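PDB 3OS7: galactose mutarotase-like protein from Clostridium acetobutylicum, which probably binds carbohydrate and may act as an aldose 1-epimerase, interconverting the anomers of a free sugar. Local coordinates for residues Gly110-Ser115 with Phe151-Ser156; Val76-Asn81 with Lys145-Glu150; Gln166-Val171 with Val182-Ala187. All coordinates share one frame; numbering follows the deposited sequence.

In the fold
The three contacts lie in one beta-rich part of the chain and touch one another; segment 145-150 runs directly into 151-156. Phe78 of contact 2 packs against Ile112 and Phe151 of contact 1; the centres of contacts 1 and 2 lie about 9 Å apart. Contact 3, also about 9 Å from contact 1 centre to centre, is joined to it by backbone pairing of strands 151-160 and 163-172, with Lys154 N 2.8 Å from Ser169 O. Contacts 2 and 3, about 13 Å apart at their centres, meet where Leu77 N comes 2.7 Å from Gly183 O. A tartrate, probably from the crystallisation liquor, is hydrogen-bonded to His185 and may mark the sugar pocket expected in this family.

Contact 1: Gly110-Ser115 with Phe151-Ser156; sequences GFIKNS and FQFKLS. With EDO (1,2-ethanediol), chain H.
Ile112 sets its CD1 methyl almost exactly over the middle of the Phe153 ring, 3.6 Å from the ring centroid to CD1 and only 8° off the ring normal. This is a CH-pi contact, and all six ring carbons lie at nearly the same distance from the methyl. The two side chains cross at about a right angle. The isoleucine gets there by holding CG1 between its backbone N and carbonyl carbon (chi1 64°) and then running straight out to CD1. Its other branch, CG2, goes elsewhere: it comes up at the edge of the Phe151 ring, near the ring plane, with CG2 4.3 Å from Phe151 CZ.

Behind the isoleucine the loop ties itself down. Lys113 NZ bonds Gly110 O at 2.8 Å and Asn114 OD1 at 2.9 Å, so the ammonium bridges the Gly110 carbonyl and the Asn114 side chain. Phe111 O takes two donors from opposite faces of its plane: Asn114 N, and Ser115 OG at 2.8 Å. Away from the loop, Gln152 OE1 accepts from O2 of an ethanediol at 2.6 Å, probably a molecule of the crystallisation liquor.

The result plugs a loop into a wall of strands, part of the beta-sandwich fold of the galactose mutarotase family. Segment 110-115 connects strand 106-108 to strand 118-125, and Ile112 also rests on Phe135 of strand 128-137, the backbone partner of strand 151-160. On its other edge strand 151-160 pairs with strand 163-172, and Phe153 reaches across to Val182 of strand 178-189.

Contact 2: Val76-Asn81 with Lys145-Glu150; sequences VLFPPN and KYFSHE
Phe78 and Phe147 both swing CG anti to their own backbone N, with chi1 of -178° and -171°, and these extended torsions send the two rings toward each other, although the CA atoms of Phe78 and Phe147 are 11.5 Å apart. The rings meet as an offset edge-to-face pair, the edge of Phe78 turned toward the face of Phe147. Their planes stand at 88° and their centroids are 5.9 Å apart. The offset moves the touch to the rim of Phe147, where Phe78 CZ lies 4.1 Å from Phe147 CE2. Phe147 CZ is also 4.1 Å from Phe78 CZ.

Phe147 is backed from behind. On the face opposite Phe78, His149 CD2 sits 3.8 Å above the ring, over its centre, so the phenyl group is held between an aromatic edge and an imidazole. An inverse gamma turn centred on Ser148 lies between the two residues, and its His149 N to Phe147 O bond of 2.8 Å is weak. The imidazole is itself anchored through both nitrogens, ND1 to Ser174 and NE2 to Tyr95.

Phe78 leads into a cis peptide bond before Pro79, and its ring is gripped further in by Phe151, Phe153 and Met178. Met178 of strand 178-189 touches Phe147 as well, which ties the loop 145-150, lying between strands 128-137 and 151-160, to strand 76-77.

Chemically the contact is wholly apolar, held by dispersion and the weak electrostatics of an offset edge-to-face pair. It lies near a tetraethylene glycol, about 4 Å from the Phe147 side chain and probably from the crystallisation liquor, so the surface there may suit such a molecule.

Contact 3: Gln166-Val171 with Val182-Ala187; sequences QTTSVV and VGYHSA. With EDO (1,2-ethanediol), chain H.
Tyr184 points its ring at strand 163-172 and is met there in two quite different ways, from above by Gln166 and end-on by Thr168. The amide of Gln166 lies over one face of the ring, the two planes only 14° apart. Its oxygen and nitrogen straddle the phenol end: OE1 is 3.2 Å from Tyr184 CZ, while NE2 is 3.4 Å from Tyr184 CE1. The glutamine reaches this place as an extended chain, CG anti to the backbone N (chi1 169°), and advances from the direction opposite to the tyrosine. The amide oxygen is not left to the ring alone, because Tyr157 OH hydrogen-bonds it.

Thr168 works at the edge instead. Its OG1 lies in the ring plane and is 2.7 Å from Tyr184 OH, a short hydrogen bond in which either hydroxyl could be the donor. With chi1 at -52°, OG1 stands beside the backbone N and CG2 beside the carbonyl carbon; this turns the methyl toward Val182, with Thr168 CG2 4.3 Å from Val182 CG1. One threonine thus serves the polar and the apolar half of the contact.

Alternation along the strand does the sorting. Gln166, Thr168 and Val170 look toward 182-187, whereas Ser169 turns the other way and its OG meets O1 of an ethanediol at 2.8 Å. Next along from Tyr184, His185 NE2 is hydrogen-bonded to a tartrate, probably from the crystallisation liquor.

The chemistry implies a buried phenol whose rotation is probably restrained by the amide on its face and whose OH shares a hydrogen bond with Thr168 OG1. It pins two facing layers of strands together through polar as well as methyl contacts.

Contact 1: Gly110-Ser115 with Phe151-Ser156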
loop_
_atom_site.group_PDB
_atom_site.type_symbol
_atom_site.label_atom_id
_atom_site.label_comp_id
_atom_site.label_asym_id
_atom_site.label_seq_id
_atom_site.Cartn_x
_atom_site.Cartn_y
_atom_site.Cartn_z
ATOM N N GLY A 110 -0.670 -11.789 2.949
ATOM C CA GLY A 110 -1.785 -12.325 2.169
ATOM C C GLY A 110 -1.449 -12.750 0.737
ATOM O O GLY A 110 -0.311 -12.660 0.292
ATOM N N PHE A 111 -2.455 -13.205 0.011
ATOM C CA PHE A 111 -2.258 -13.752 -1.341
ATOM C C PHE A 111 -2.883 -12.886 -2.430
ATOM O O PHE A 111 -2.623 -13.114 -3.612
ATOM C CB PHE A 111 -2.843 -15.180 -1.447
ATOM C CG PHE A 111 -4.280 -15.254 -1.062
ATOM C CD1 PHE A 111 -5.278 -14.972 -1.980
ATOM C CD2 PHE A 111 -4.646 -15.565 0.236
ATOM C CE1 PHE A 111 -6.613 -14.987 -1.606
ATOM C CE2 PHE A 111 -5.963 -15.566 0.625
ATOM C CZ PHE A 111 -6.967 -15.288 -0.304
ATOM N N ILE A 112 -3.709 -11.908 -2.072
ATOM C CA ILE A 112 -4.427 -11.182 -3.108
ATOM C C ILE A 112 -3.460 -10.350 -3.959
ATOM O O ILE A 112 -3.706 -10.123 -5.118
ATOM C CB ILE A 112 -5.643 -10.327 -2.591
ATOM C CG1 ILE A 112 -5.208 -9.213 -1.657
ATOM C CG2 ILE A 112 -6.717 -11.238 -1.931
ATOM C CD1 ILE A 112 -6.407 -8.344 -1.199
ATOM N N LYS A 113 -2.321 -9.970 -3.394
ATOM C CA LYS A 113 -1.282 -9.260 -4.148
ATOM C C LYS A 113 -0.648 -10.126 -5.247
ATOM O O LYS A 113 -0.049 -9.591 -6.166
ATOM C CB LYS A 113 -0.148 -8.780 -3.231
ATOM C CG LYS A 113 0.633 -9.883 -2.529
ATOM C CD LYS A 113 1.637 -9.294 -1.490
ATOM C CE LYS A 113 2.656 -10.298 -1.108
ATOM N NZ LYS A 113 2.101 -11.615 -0.778
ATOM N N ASN A 114 -0.729 -11.446 -5.090
ATOM C CA ASN A 114 -0.141 -12.391 -6.072
ATOM C C ASN A 114 -1.168 -12.934 -7.052
ATOM O O ASN A 114 -0.822 -13.672 -7.971
ATOM C CB ASN A 114 0.475 -13.593 -5.348
ATOM C CG ASN A 114 1.473 -13.204 -4.254
ATOM O OD1 ASN A 114 1.106 -13.128 -3.090
ATOM N ND2 ASN A 114 2.737 -12.988 -4.624
ATOM N N SER A 115 -2.433 -12.594 -6.854
ATOM C CA SER A 115 -3.551 -13.281 -7.515
ATOM C C SER A 115 -4.083 -12.523 -8.710
ATOM O O SER A 115 -3.779 -11.352 -8.892
ATOM C CB SER A 115 -4.663 -13.508 -6.495
ATOM O OG SER A 115 -4.205 -14.426 -5.532
ATOM N N PHE A 151 -15.702 -13.149 -0.380
ATOM C CA PHE A 151 -15.583 -11.693 -0.370
ATOM C C PHE A 151 -15.257 -11.158 -1.756
ATOM O O PHE A 151 -14.853 -11.910 -2.636
ATOM C CB PHE A 151 -14.553 -11.216 0.690
ATOM C CG PHE A 151 -13.112 -11.606 0.409
ATOM C CD1 PHE A 151 -12.345 -10.877 -0.476
ATOM C CD2 PHE A 151 -12.519 -12.686 1.075
ATOM C CE1 PHE A 151 -11.022 -11.226 -0.727
ATOM C CE2 PHE A 151 -11.217 -13.036 0.847
ATOM C CZ PHE A 151 -10.457 -12.278 -0.076
ATOM N N GLN A 152 -15.462 -9.857 -1.950
ATOM C CA GLN A 152 -14.981 -9.188 -3.141
ATOM C C GLN A 152 -14.180 -7.976 -2.704
ATOM O O GLN A 152 -14.675 -7.117 -1.986
ATOM C CB GLN A 152 -16.108 -8.713 -4.049
ATOM C CG GLN A 152 -15.625 -8.084 -5.358
ATOM C CD GLN A 152 -16.769 -7.553 -6.197
ATOM O OE1 GLN A 152 -17.366 -6.514 -5.877
ATOM N NE2 GLN A 152 -17.078 -8.260 -7.280
ATOM N N PHE A 153 -12.947 -7.917 -3.177
ATOM C CA PHE A 153 -12.112 -6.746 -3.076
ATOM C C PHE A 153 -12.247 -5.913 -4.368
ATOM O O PHE A 153 -12.405 -6.453 -5.473
ATOM C CB PHE A 153 -10.653 -7.177 -2.893
ATOM C CG PHE A 153 -10.044 -6.811 -1.580
ATOM C CD1 PHE A 153 -9.406 -5.604 -1.409
ATOM C CD2 PHE A 153 -10.061 -7.719 -0.511
ATOM C CE1 PHE A 153 -8.799 -5.295 -0.212
ATOM C CE2 PHE A 153 -9.449 -7.411 0.695
ATOM C CZ PHE A 153 -8.825 -6.211 0.845
ATOM N N LYS A 154 -12.173 -4.596 -4.236
ATOM C CA LYS A 154 -12.171 -3.707 -5.395
ATOM C C LYS A 154 -11.165 -2.598 -5.189
ATOM O O LYS A 154 -11.079 -2.019 -4.090
ATOM C CB LYS A 154 -13.551 -3.091 -5.618
ATOM C CG LYS A 154 -13.606 -2.122 -6.777
ATOM C CD LYS A 154 -15.047 -1.879 -7.326
ATOM C CE LYS A 154 -16.068 -1.509 -6.287
ATOM N NZ LYS A 154 -17.438 -1.903 -6.814
ATOM N N LEU A 155 -10.384 -2.340 -6.228
ATOM C CA LEU A 155 -9.509 -1.172 -6.276
ATOM C C LEU A 155 -10.069 -0.279 -7.381
ATOM O O LEU A 155 -10.211 -0.701 -8.524
ATOM C CB LEU A 155 -8.055 -1.542 -6.567
ATOM C CG LEU A 155 -7.430 -2.685 -5.802
ATOM C CD1 LEU A 155 -5.975 -2.931 -6.190
ATOM C CD2 LEU A 155 -7.545 -2.446 -4.316
ATOM N N SER A 156 -10.400 0.947 -7.016
ATOM C CA SER A 156 -10.939 1.924 -7.932
ATOM C C SER A 156 -9.976 3.095 -8.075
ATOM O O SER A 156 -9.773 3.892 -7.146
ATOM C CB SER A 156 -12.313 2.387 -7.449
ATOM O OG SER A 156 -12.861 3.293 -8.398
HETATM C C1 EDO H . -16.797 -3.508 -1.963
HETATM O O1 EDO H . -17.059 -2.245 -2.570
HETATM C C2 EDO H . -16.009 -4.393 -2.929
HETATM O O2 EDO H . -16.750 -4.619 -4.145
#

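Contact 2: Val76-Asn81 with Lys145-Glu150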
loop_
_atom_site.group_PDB
_atom_site.type_symbol
_atom_site.label_atom_id
_atom_site.label_comp_id
_atom_site.label_asym_id
_atom_site.label_seq_id
_atom_site.Cartn_x
_atom_site.Cartn_y
_atom_site.Cartn_z
ATOM N N VAL A 76 -1.583 -4.510 -2.774
ATOM C CA VAL A 76 -2.599 -4.549 -1.726
ATOM C C VAL A 76 -2.432 -5.768 -0.805
ATOM O O VAL A 76 -2.273 -6.899 -1.252
ATOM C CB VAL A 76 -4.017 -4.436 -2.319
ATOM C CG1 VAL A 76 -4.367 -5.648 -3.126
ATOM C CG2 VAL A 76 -5.047 -4.160 -1.223
ATOM N N LEU A 77 -2.523 -5.522 0.501
ATOM C CA LEU A 77 -2.228 -6.538 1.506
ATOM C C LEU A 77 -3.475 -6.876 2.310
ATOM O O LEU A 77 -4.203 -5.969 2.730
ATOM C CB LEU A 77 -1.164 -6.036 2.471
ATOM C CG LEU A 77 0.088 -5.445 1.866
ATOM C CD1 LEU A 77 1.012 -4.876 2.937
ATOM C CD2 LEU A 77 0.829 -6.534 1.011
ATOM N N PHE A 78 -3.667 -8.159 2.574
ATOM C CA PHE A 78 -4.805 -8.678 3.340
ATOM C C PHE A 78 -4.390 -10.011 3.948
ATOM O O PHE A 78 -4.481 -11.042 3.271
ATOM C CB PHE A 78 -6.002 -8.868 2.402
ATOM C CG PHE A 78 -7.288 -9.370 3.079
ATOM C CD1 PHE A 78 -7.807 -8.736 4.197
ATOM C CD2 PHE A 78 -7.998 -10.435 2.543
ATOM C CE1 PHE A 78 -8.961 -9.158 4.792
ATOM C CE2 PHE A 78 -9.176 -10.870 3.120
ATOM C CZ PHE A 78 -9.664 -10.246 4.260
ATOM N N PRO A 79 -3.869 -10.010 5.180
ATOM C CA PRO A 79 -3.637 -8.874 6.057
ATOM C C PRO A 79 -2.288 -8.230 5.722
ATOM O O PRO A 79 -1.404 -8.925 5.227
ATOM C CB PRO A 79 -3.543 -9.523 7.421
ATOM C CG PRO A 79 -2.894 -10.854 7.140
ATOM C CD PRO A 79 -3.410 -11.272 5.800
ATOM N N PRO A 80 -2.109 -6.940 6.027
ATOM C CA PRO A 80 -0.770 -6.364 5.935
ATOM C C PRO A 80 0.134 -6.923 7.026
ATOM O O PRO A 80 -0.235 -6.989 8.179
ATOM C CB PRO A 80 -1.013 -4.865 6.146
ATOM C CG PRO A 80 -2.185 -4.808 7.015
ATOM C CD PRO A 80 -3.053 -6.004 6.676
ATOM N N ASN A 81 1.336 -7.315 6.649
ATOM C CA ASN A 81 2.338 -7.743 7.590
ATOM C C ASN A 81 1.942 -9.036 8.315
ATOM O O ASN A 81 1.107 -9.816 7.794
ATOM C CB ASN A 81 2.663 -6.588 8.546
ATOM C CG ASN A 81 4.128 -6.568 8.942
ATOM O OD1 ASN A 81 4.569 -7.391 9.733
ATOM N ND2 ASN A 81 4.886 -5.646 8.374
ATOM N N LYS A 145 -10.599 -23.028 2.189
ATOM C CA LYS A 145 -10.539 -23.914 3.362
ATOM C C LYS A 145 -9.822 -23.324 4.577
ATOM O O LYS A 145 -10.120 -23.710 5.731
ATOM C CB LYS A 145 -9.893 -25.258 2.998
ATOM C CG LYS A 145 -8.469 -25.188 2.528
ATOM C CD LYS A 145 -7.969 -26.600 2.142
ATOM C CE LYS A 145 -7.154 -26.579 0.837
ATOM N NZ LYS A 145 -7.982 -26.316 -0.409
ATOM N N TYR A 146 -8.874 -22.416 4.342
ATOM C CA TYR A 146 -8.187 -21.730 5.434
ATOM C C TYR A 146 -8.901 -20.465 5.952
ATOM O O TYR A 146 -8.712 -20.078 7.115
ATOM C CB TYR A 146 -6.775 -21.337 5.026
ATOM C CG TYR A 146 -5.951 -22.510 4.578
ATOM C CD1 TYR A 146 -5.494 -23.439 5.496
ATOM C CD2 TYR A 146 -5.659 -22.691 3.241
ATOM C CE1 TYR A 146 -4.740 -24.531 5.091
ATOM C CE2 TYR A 146 -4.912 -23.769 2.825
ATOM C CZ TYR A 146 -4.472 -24.694 3.753
ATOM O OH TYR A 146 -3.725 -25.772 3.347
ATOM N N PHE A 147 -9.663 -19.809 5.073
ATOM C CA PHE A 147 -10.380 -18.573 5.405
ATOM C C PHE A 147 -11.753 -18.620 4.737
ATOM O O PHE A 147 -11.948 -18.135 3.606
ATOM C CB PHE A 147 -9.561 -17.387 4.934
ATOM C CG PHE A 147 -10.071 -16.086 5.392
ATOM C CD1 PHE A 147 -9.878 -15.681 6.695
ATOM C CD2 PHE A 147 -10.749 -15.242 4.519
ATOM C CE1 PHE A 147 -10.355 -14.440 7.125
ATOM C CE2 PHE A 147 -11.204 -13.997 4.949
ATOM C CZ PHE A 147 -11.015 -13.614 6.241
ATOM N N SER A 148 -12.701 -19.261 5.408
ATOM C CA SER A 148 -13.949 -19.604 4.753
ATOM C C SER A 148 -14.974 -18.466 4.780
ATOM O O SER A 148 -16.078 -18.604 5.342
ATOM C CB SER A 148 -14.533 -20.886 5.349
ATOM O OG SER A 148 -13.591 -21.940 5.227
ATOM N N HIS A 149 -14.613 -17.366 4.126
ATOM C CA HIS A 149 -15.506 -16.242 3.920
ATOM C C HIS A 149 -15.389 -15.793 2.482
ATOM O O HIS A 149 -14.320 -15.314 2.076
ATOM C CB HIS A 149 -15.129 -15.037 4.800
ATOM C CG HIS A 149 -15.118 -15.328 6.269
ATOM N ND1 HIS A 149 -16.251 -15.276 7.048
ATOM C CD2 HIS A 149 -14.106 -15.657 7.102
ATOM C CE1 HIS A 149 -15.936 -15.573 8.298
ATOM N NE2 HIS A 149 -14.641 -15.837 8.352
ATOM N N GLU A 150 -16.463 -15.927 1.707
ATOM C CA GLU A 150 -16.517 -15.302 0.390
ATOM C C GLU A 150 -16.413 -13.780 0.532
ATOM O O GLU A 150 -16.924 -13.194 1.479
ATOM C CB GLU A 150 -17.782 -15.703 -0.380
ATOM C CG GLU A 150 -17.784 -17.200 -0.743
ATOM C CD GLU A 150 -18.854 -17.600 -1.752
ATOM O OE1 GLU A 150 -20.025 -17.276 -1.531
ATOM O OE2 GLU A 150 -18.526 -18.288 -2.754
#

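Contact 3: Gln166-Val171 with Val182-Ala187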
loop_
_atom_site.group_PDB
_atom_site.type_symbol
_atom_site.label_atom_id
_atom_site.label_comp_id
_atom_site.label_asym_id
_atom_site.label_seq_id
_atom_site.Cartn_x
_atom_site.Cartn_y
_atom_site.Cartn_z
ATOM N N GLN A 166 -7.013 6.460 -5.146
ATOM C CA GLN A 166 -7.177 5.048 -4.969
ATOM C C GLN A 166 -8.255 4.847 -3.903
ATOM O O GLN A 166 -8.046 5.199 -2.732
ATOM C CB GLN A 166 -5.846 4.473 -4.476
ATOM C CG GLN A 166 -5.905 3.024 -3.981
ATOM C CD GLN A 166 -4.657 2.668 -3.217
ATOM O OE1 GLN A 166 -3.703 2.105 -3.768
ATOM N NE2 GLN A 166 -4.619 3.072 -1.961
ATOM N N THR A 167 -9.387 4.264 -4.291
ATOM C CA THR A 167 -10.418 3.859 -3.330
ATOM C C THR A 167 -10.398 2.327 -3.254
ATOM O O THR A 167 -10.699 1.635 -4.231
ATOM C CB THR A 167 -11.831 4.422 -3.702
ATOM O OG1 THR A 167 -11.779 5.850 -3.785
ATOM C CG2 THR A 167 -12.892 4.053 -2.645
ATOM N N THR A 168 -10.045 1.816 -2.076
ATOM C CA THR A 168 -9.926 0.375 -1.801
ATOM C C THR A 168 -11.155 -0.047 -1.010
ATOM O O THR A 168 -11.538 0.609 -0.057
ATOM C CB THR A 168 -8.671 0.080 -0.976
ATOM O OG1 THR A 168 -7.542 0.673 -1.634
ATOM C CG2 THR A 168 -8.465 -1.410 -0.771
ATOM N N SER A 169 -11.799 -1.128 -1.408
ATOM C CA SER A 169 -12.965 -1.576 -0.644
ATOM C C SER A 169 -13.048 -3.062 -0.652
ATOM O O SER A 169 -12.561 -3.713 -1.577
ATOM C CB SER A 169 -14.260 -0.957 -1.197
ATOM O OG SER A 169 -14.405 -1.241 -2.563
ATOM N N VAL A 170 -13.671 -3.602 0.393
ATOM C CA VAL A 170 -13.939 -5.005 0.456
ATOM C C VAL A 170 -15.315 -5.181 1.082
ATOM O O VAL A 170 -15.707 -4.386 1.934
ATOM C CB VAL A 170 -12.858 -5.782 1.234
ATOM C CG1 VAL A 170 -12.641 -5.209 2.593
ATOM C CG2 VAL A 170 -13.224 -7.230 1.303
ATOM N N VAL A 171 -16.040 -6.196 0.612
ATOM C CA VAL A 171 -17.370 -6.522 1.119
ATOM C C VAL A 171 -17.347 -7.998 1.529
ATOM O O VAL A 171 -16.828 -8.837 0.815
ATOM C CB VAL A 171 -18.506 -6.214 0.101
ATOM C CG1 VAL A 171 -18.308 -6.906 -1.224
ATOM C CG2 VAL A 171 -19.855 -6.619 0.690
ATOM N N VAL A 182 -6.307 -4.435 6.402
ATOM C CA VAL A 182 -5.928 -4.136 5.034
ATOM C C VAL A 182 -4.746 -3.166 5.064
ATOM O O VAL A 182 -4.655 -2.313 5.940
ATOM C CB VAL A 182 -7.084 -3.434 4.278
ATOM C CG1 VAL A 182 -6.679 -3.089 2.803
ATOM C CG2 VAL A 182 -8.334 -4.280 4.293
ATOM N N GLY A 183 -3.901 -3.229 4.044
ATOM C CA GLY A 183 -2.860 -2.242 3.878
ATOM C C GLY A 183 -2.246 -2.338 2.499
ATOM O O GLY A 183 -2.762 -3.044 1.626
ATOM N N TYR A 184 -1.168 -1.571 2.307
ATOM C CA TYR A 184 -0.430 -1.593 1.072
ATOM C C TYR A 184 1.054 -1.631 1.341
ATOM O O TYR A 184 1.537 -1.033 2.281
ATOM C CB TYR A 184 -0.694 -0.364 0.242
ATOM C CG TYR A 184 -1.968 -0.414 -0.544
ATOM C CD1 TYR A 184 -3.163 -0.035 0.012
ATOM C CD2 TYR A 184 -1.956 -0.818 -1.876
ATOM C CE1 TYR A 184 -4.318 -0.091 -0.714
ATOM C CE2 TYR A 184 -3.086 -0.884 -2.604
ATOM C CZ TYR A 184 -4.276 -0.490 -2.044
ATOM O OH TYR A 184 -5.435 -0.542 -2.802
ATOM N N HIS A 185 1.781 -2.315 0.462
ATOM C CA HIS A 185 3.239 -2.379 0.562
ATOM C C HIS A 185 3.888 -1.421 -0.446
ATOM O O HIS A 185 4.854 -1.763 -1.126
ATOM C CB HIS A 185 3.647 -3.808 0.314
ATOM C CG HIS A 185 4.965 -4.184 0.894
ATOM N ND1 HIS A 185 6.147 -3.631 0.459
ATOM C CD2 HIS A 185 5.299 -5.104 1.831
ATOM C CE1 HIS A 185 7.159 -4.180 1.117
ATOM N NE2 HIS A 185 6.670 -5.075 1.959
ATOM N N SER A 186 3.381 -0.197 -0.488
ATOM C CA SER A 186 3.669 0.736 -1.573
ATOM C C SER A 186 5.166 1.068 -1.732
ATOM O O SER A 186 5.835 1.456 -0.769
ATOM C CB SER A 186 2.869 2.014 -1.317
ATOM O OG SER A 186 1.524 1.677 -1.009
ATOM N N ALA A 187 5.658 0.930 -2.963
ATOM C CA ALA A 187 7.089 1.035 -3.291
ATOM C C ALA A 187 7.389 2.288 -4.108
ATOM O O ALA A 187 6.909 2.425 -5.243
ATOM C CB ALA A 187 7.544 -0.222 -4.056
HETATM C C1 EDO H . -16.797 -3.508 -1.963
HETATM O O1 EDO H . -17.059 -2.245 -2.570
HETATM C C2 EDO H . -16.009 -4.393 -2.929
HETATM O O2 EDO H . -16.750 -4.619 -4.145
#